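Local coordinates for uncharacterized protein conserved in bacteria (Cupriavidus necator, PDB 5DMH), which catalyses the ATP-dependent phosphorylation of 3-oxo-tetronate to 3-oxo-tetronate 4-phosphate, as a member of the four-carbon acid sugar kinase family, at residues Ser235-Ala247 with Gly257-Ala269. Residues are numbered along the deposited sequence; the frame is centred on the assembly and turned at random.
Sequences SDADLFTLGEACA and GIALGLPENFRRA
F240 sets ring atom CD1 3.7 Å from CA of G261, where helix 236-245 meets the turn leading into helix 262-268. Two glycines suit this junction: G243 brings bare backbone up to G261, and G261 leaves room for the F240 ring. The helix axes come within 8.8 Å and cross at -45°. Beside the glycines the backbones share one water, which donates to L239 O and I258 O and accepts from G261 N, so three polar groups are satisfied at a buried spot. The deep part is aliphatic and close-packed. L239 lays CD1 3.8 Å from L260 CD1, and the same methyl rests on the carbonyl oxygen of G257, which, lacking a side chain, makes room for it. In I258 the CG1 branch stands anti to the backbone N (chi1 -165°), and the turn at chi2 then brings CD1 to L242 CB, 3.7 Å away, the two side chains crossing at about a right angle. The two elements come just before and just after strand 251-254 in the chain, in the parallel sheet of the sugar-binding N-terminal domain; L239, L242 and I258 also rest on strand 144-147, while L260 reaches helix 41-53. F240, an exposed ring, closes the edge of this packing and receives L260 CB over one face, a CH-pi contact 4.2 Å from the centroid. Farther along, N265 suits its place because its amide can reach a main-chain acceptor: ND2 donates to G243 O at 2.9 Å, nearly straight at 170°, from well above the carbonyl plane, while A247 CB packs against N265 CG. The loose side faces solvent. There E244, extended beyond CG, brings OE1 to the edge of the R268 guanidinium in a salt bridge, 3.2 Å from NH1, with carboxylate and guanidinium planes almost perpendicular. R268 also pairs with E264, whose OE1 is gripped by NE and NH2 of R267.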
loop_
_atom_site.group_PDB
_atom_site.type_symbol
_atom_site.label_atom_id
_atom_site.label_comp_id
_atom_site.label_asym_id
_atom_site.label_seq_id
_atom_site.Cartn_x
_atom_site.Cartn_y
_atom_site.Cartn_z
ATOM N N SER A 235 2.758 -0.052 20.212
ATOM C CA SER A 235 4.137 -0.501 20.039
ATOM C C SER A 235 4.175 -1.698 19.123
ATOM O O SER A 235 3.134 -2.328 18.867
ATOM C CB SER A 235 4.688 -0.906 21.390
ATOM O OG SER A 235 3.945 -1.990 21.847
ATOM N N ASP A 236 5.374 -2.027 18.636
ATOM C CA ASP A 236 5.569 -3.250 17.866
ATOM C C ASP A 236 5.233 -4.466 18.737
ATOM O O ASP A 236 4.706 -5.465 18.243
ATOM C CB ASP A 236 6.987 -3.376 17.318
ATOM C CG ASP A 236 7.242 -2.493 16.100
ATOM O OD1 ASP A 236 6.298 -1.928 15.516
ATOM O OD2 ASP A 236 8.422 -2.362 15.739
ATOM N N ALA A 237 5.523 -4.383 20.032
ATOM C CA ALA A 237 5.164 -5.478 20.922
ATOM C C ALA A 237 3.655 -5.774 20.858
ATOM O O ALA A 237 3.252 -6.934 20.841
ATOM C CB ALA A 237 5.602 -5.201 22.352
ATOM N N ASP A 238 2.823 -4.729 20.819
ATOM C CA ASP A 238 1.390 -4.929 20.714
ATOM C C ASP A 238 1.053 -5.604 19.392
ATOM O O ASP A 238 0.192 -6.462 19.351
ATOM C CB ASP A 238 0.607 -3.607 20.840
ATOM C CG ASP A 238 0.487 -3.120 22.254
ATOM O OD1 ASP A 238 0.882 -3.843 23.224
ATOM O OD2 ASP A 238 -0.034 -1.997 22.417
ATOM N N LEU A 239 1.760 -5.253 18.315
ATOM C CA LEU A 239 1.488 -5.859 17.014
ATOM C C LEU A 239 1.789 -7.366 17.021
ATOM O O LEU A 239 1.032 -8.175 16.449
ATOM C CB LEU A 239 2.260 -5.121 15.917
ATOM C CG LEU A 239 1.713 -3.730 15.543
ATOM C CD1 LEU A 239 2.664 -3.048 14.600
ATOM C CD2 LEU A 239 0.319 -3.816 14.942
ATOM N N PHE A 240 2.877 -7.765 17.684
ATOM C CA PHE A 240 3.204 -9.172 17.768
ATOM C C PHE A 240 2.167 -9.893 18.634
ATOM O O PHE A 240 1.780 -11.026 18.325
ATOM C CB PHE A 240 4.610 -9.414 18.312
ATOM C CG PHE A 240 5.699 -9.189 17.287
ATOM C CD1 PHE A 240 6.036 -10.190 16.390
ATOM C CD2 PHE A 240 6.383 -7.992 17.238
ATOM C CE1 PHE A 240 7.043 -9.998 15.453
ATOM C CE2 PHE A 240 7.392 -7.794 16.303
ATOM C CZ PHE A 240 7.714 -8.801 15.416
ATOM N N THR A 241 1.728 -9.236 19.698
ATOM C CA THR A 241 0.669 -9.802 20.552
ATOM C C THR A 241 -0.628 -10.054 19.757
ATOM O O THR A 241 -1.255 -11.107 19.881
ATOM C CB THR A 241 0.377 -8.866 21.738
ATOM O OG1 THR A 241 1.533 -8.816 22.576
ATOM C CG2 THR A 241 -0.848 -9.342 22.543
ATOM N N LEU A 242 -1.024 -9.077 18.954
ATOM C CA LEU A 242 -2.230 -9.193 18.147
ATOM C C LEU A 242 -2.097 -10.334 17.122
ATOM O O LEU A 242 -3.002 -11.153 16.969
ATOM C CB LEU A 242 -2.529 -7.847 17.466
ATOM C CG LEU A 242 -3.098 -6.729 18.363
ATOM C CD1 LEU A 242 -2.945 -5.369 17.688
ATOM C CD2 LEU A 242 -4.551 -7.004 18.691
ATOM N N GLY A 243 -0.963 -10.388 16.428
ATOM C CA GLY A 243 -0.695 -11.455 15.477
ATOM C C GLY A 243 -0.842 -12.848 16.085
ATOM O O GLY A 243 -1.523 -13.726 15.550
ATOM N N GLU A 244 -0.208 -13.051 17.235
ATOM C CA GLU A 244 -0.329 -14.313 17.943
ATOM C C GLU A 244 -1.776 -14.568 18.387
ATOM O O GLU A 244 -2.266 -15.669 18.224
ATOM C CB GLU A 244 0.628 -14.361 19.137
ATOM C CG GLU A 244 0.618 -15.707 19.834
ATOM C CD GLU A 244 1.545 -15.794 21.035
ATOM O OE1 GLU A 244 2.400 -14.909 21.243
ATOM O OE2 GLU A 244 1.394 -16.768 21.786
ATOM N N ALA A 245 -2.458 -13.566 18.939
ATOM C CA ALA A 245 -3.845 -13.746 19.386
ATOM C C ALA A 245 -4.787 -14.112 18.242
ATOM O O ALA A 245 -5.792 -14.818 18.443
ATOM C CB ALA A 245 -4.337 -12.523 20.076
ATOM N N CYS A 246 -4.448 -13.648 17.043
ATOM C CA CYS A 246 -5.256 -13.893 15.853
ATOM C C CYS A 246 -4.795 -15.084 15.005
ATOM O O CYS A 246 -5.212 -15.208 13.867
ATOM C CB CYS A 246 -5.295 -12.632 14.978
ATOM S SG CYS A 246 -6.125 -11.214 15.741
ATOM N N ALA A 247 -3.980 -15.970 15.569
ATOM C CA ALA A 247 -3.482 -17.125 14.834
ATOM C C ALA A 247 -4.632 -17.947 14.259
ATOM O O ALA A 247 -4.474 -18.592 13.226
ATOM C CB ALA A 247 -2.633 -17.996 15.748
ATOM N N GLY A 257 1.994 -3.504 9.532
ATOM C CA GLY A 257 2.431 -3.835 10.878
ATOM C C GLY A 257 1.723 -5.038 11.460
ATOM O O GLY A 257 2.313 -5.835 12.212
ATOM N N ILE A 258 0.438 -5.176 11.150
ATOM C CA ILE A 258 -0.323 -6.283 11.737
ATOM C C ILE A 258 0.187 -7.647 11.241
ATOM O O ILE A 258 -0.123 -8.691 11.833
ATOM C CB ILE A 258 -1.828 -6.121 11.504
ATOM C CG1 ILE A 258 -2.623 -7.058 12.412
ATOM C CG2 ILE A 258 -2.219 -6.419 10.053
ATOM C CD1 ILE A 258 -2.335 -6.872 13.918
ATOM N N ALA A 259 0.963 -7.645 10.157
ATOM C CA ALA A 259 1.535 -8.890 9.611
ATOM C C ALA A 259 2.820 -9.315 10.288
ATOM O O ALA A 259 3.292 -10.445 10.075
ATOM C CB ALA A 259 1.784 -8.762 8.118
ATOM N N LEU A 260 3.406 -8.417 11.085
ATOM C CA LEU A 260 4.708 -8.675 11.703
ATOM C C LEU A 260 4.831 -10.068 12.312
ATOM O O LEU A 260 5.851 -10.761 12.136
ATOM C CB LEU A 260 4.976 -7.621 12.789
ATOM C CG LEU A 260 5.442 -6.271 12.253
ATOM C CD1 LEU A 260 5.505 -5.265 13.390
ATOM C CD2 LEU A 260 6.812 -6.373 11.601
ATOM N N GLY A 261 3.807 -10.464 13.069
ATOM C CA GLY A 261 3.846 -11.694 13.823
ATOM C C GLY A 261 3.251 -12.920 13.139
ATOM O O GLY A 261 3.187 -13.988 13.752
ATOM N N LEU A 262 2.790 -12.780 11.897
ATOM C CA LEU A 262 2.078 -13.902 11.266
ATOM C C LEU A 262 3.033 -15.033 10.877
ATOM O O LEU A 262 2.725 -16.207 11.067
ATOM C CB LEU A 262 1.225 -13.414 10.096
ATOM C CG LEU A 262 0.176 -12.372 10.513
ATOM C CD1 LEU A 262 -0.640 -11.905 9.323
ATOM C CD2 LEU A 262 -0.720 -12.885 11.631
ATOM N N PRO A 263 4.216 -14.696 10.349
ATOM C CA PRO A 263 5.153 -15.795 10.060
ATOM C C PRO A 263 5.498 -16.627 11.277
ATOM O O PRO A 263 5.596 -17.849 11.197
ATOM C CB PRO A 263 6.393 -15.053 9.540
ATOM C CG PRO A 263 5.843 -13.832 8.927
ATOM C CD PRO A 263 4.723 -13.409 9.847
ATOM N N GLU A 264 5.665 -15.987 12.421
ATOM C CA GLU A 264 5.980 -16.736 13.628
ATOM C C GLU A 264 4.857 -17.711 13.998
ATOM O O GLU A 264 5.129 -18.819 14.454
ATOM C CB GLU A 264 6.285 -15.790 14.785
ATOM C CG GLU A 264 6.746 -16.481 16.033
ATOM C CD GLU A 264 8.101 -17.144 15.879
ATOM O OE1 GLU A 264 8.867 -16.734 14.985
ATOM O OE2 GLU A 264 8.402 -18.075 16.659
ATOM N N ASN A 265 3.595 -17.318 13.816
ATOM C CA ASN A 265 2.497 -18.269 14.015
ATOM C C ASN A 265 2.694 -19.552 13.208
ATOM O O ASN A 265 2.516 -20.648 13.726
ATOM C CB ASN A 265 1.158 -17.670 13.609
ATOM C CG ASN A 265 0.686 -16.583 14.541
ATOM O OD1 ASN A 265 1.027 -16.548 15.746
ATOM N ND2 ASN A 265 -0.144 -15.694 13.997
ATOM N N PHE A 266 3.040 -19.421 11.933
ATOM C CA PHE A 266 3.173 -20.612 11.089
ATOM C C PHE A 266 4.392 -21.439 11.490
ATOM O O PHE A 266 4.362 -22.657 11.456
ATOM C CB PHE A 266 3.217 -20.227 9.605
ATOM C CG PHE A 266 1.947 -19.577 9.124
ATOM C CD1 PHE A 266 0.768 -20.305 9.069
ATOM C CD2 PHE A 266 1.926 -18.252 8.743
ATOM C CE1 PHE A 266 -0.409 -19.708 8.640
ATOM C CE2 PHE A 266 0.733 -17.637 8.313
ATOM C CZ PHE A 266 -0.421 -18.371 8.264
ATOM N N ARG A 267 5.462 -20.770 11.885
ATOM C CA ARG A 267 6.643 -21.473 12.371
ATOM C C ARG A 267 6.305 -22.292 13.614
ATOM O O ARG A 267 6.650 -23.476 13.715
ATOM C CB ARG A 267 7.762 -20.472 12.674
ATOM C CG ARG A 267 8.530 -20.025 11.450
ATOM C CD ARG A 267 9.826 -19.335 11.831
ATOM N NE ARG A 267 9.591 -18.030 12.449
ATOM C CZ ARG A 267 9.449 -16.885 11.791
ATOM N NH1 ARG A 267 9.526 -16.842 10.463
ATOM N NH2 ARG A 267 9.233 -15.760 12.468
ATOM N N ARG A 268 5.625 -21.658 14.555
ATOM C CA ARG A 268 5.224 -22.328 15.792
ATOM C C ARG A 268 4.337 -23.538 15.536
ATOM O O ARG A 268 4.379 -24.530 16.264
ATOM C CB ARG A 268 4.463 -21.348 16.669
ATOM C CG ARG A 268 5.136 -21.104 17.976
ATOM C CD ARG A 268 5.734 -19.745 18.018
ATOM N NE ARG A 268 4.879 -18.820 18.751
ATOM C CZ ARG A 268 5.315 -17.714 19.343
ATOM N NH1 ARG A 268 4.458 -16.934 19.983
ATOM N NH2 ARG A 268 6.604 -17.389 19.302
ATOM N N ALA A 269 3.510 -23.434 14.504
ATOM C CA ALA A 269 2.567 -24.481 14.161
ATOM C C ALA A 269 3.219 -25.595 13.348
ATOM O O ALA A 269 2.560 -26.571 13.001
ATOM C CB ALA A 269 1.386 -23.887 13.388
HETATM O O HOH W 1 1.326 -9.409 13.995
#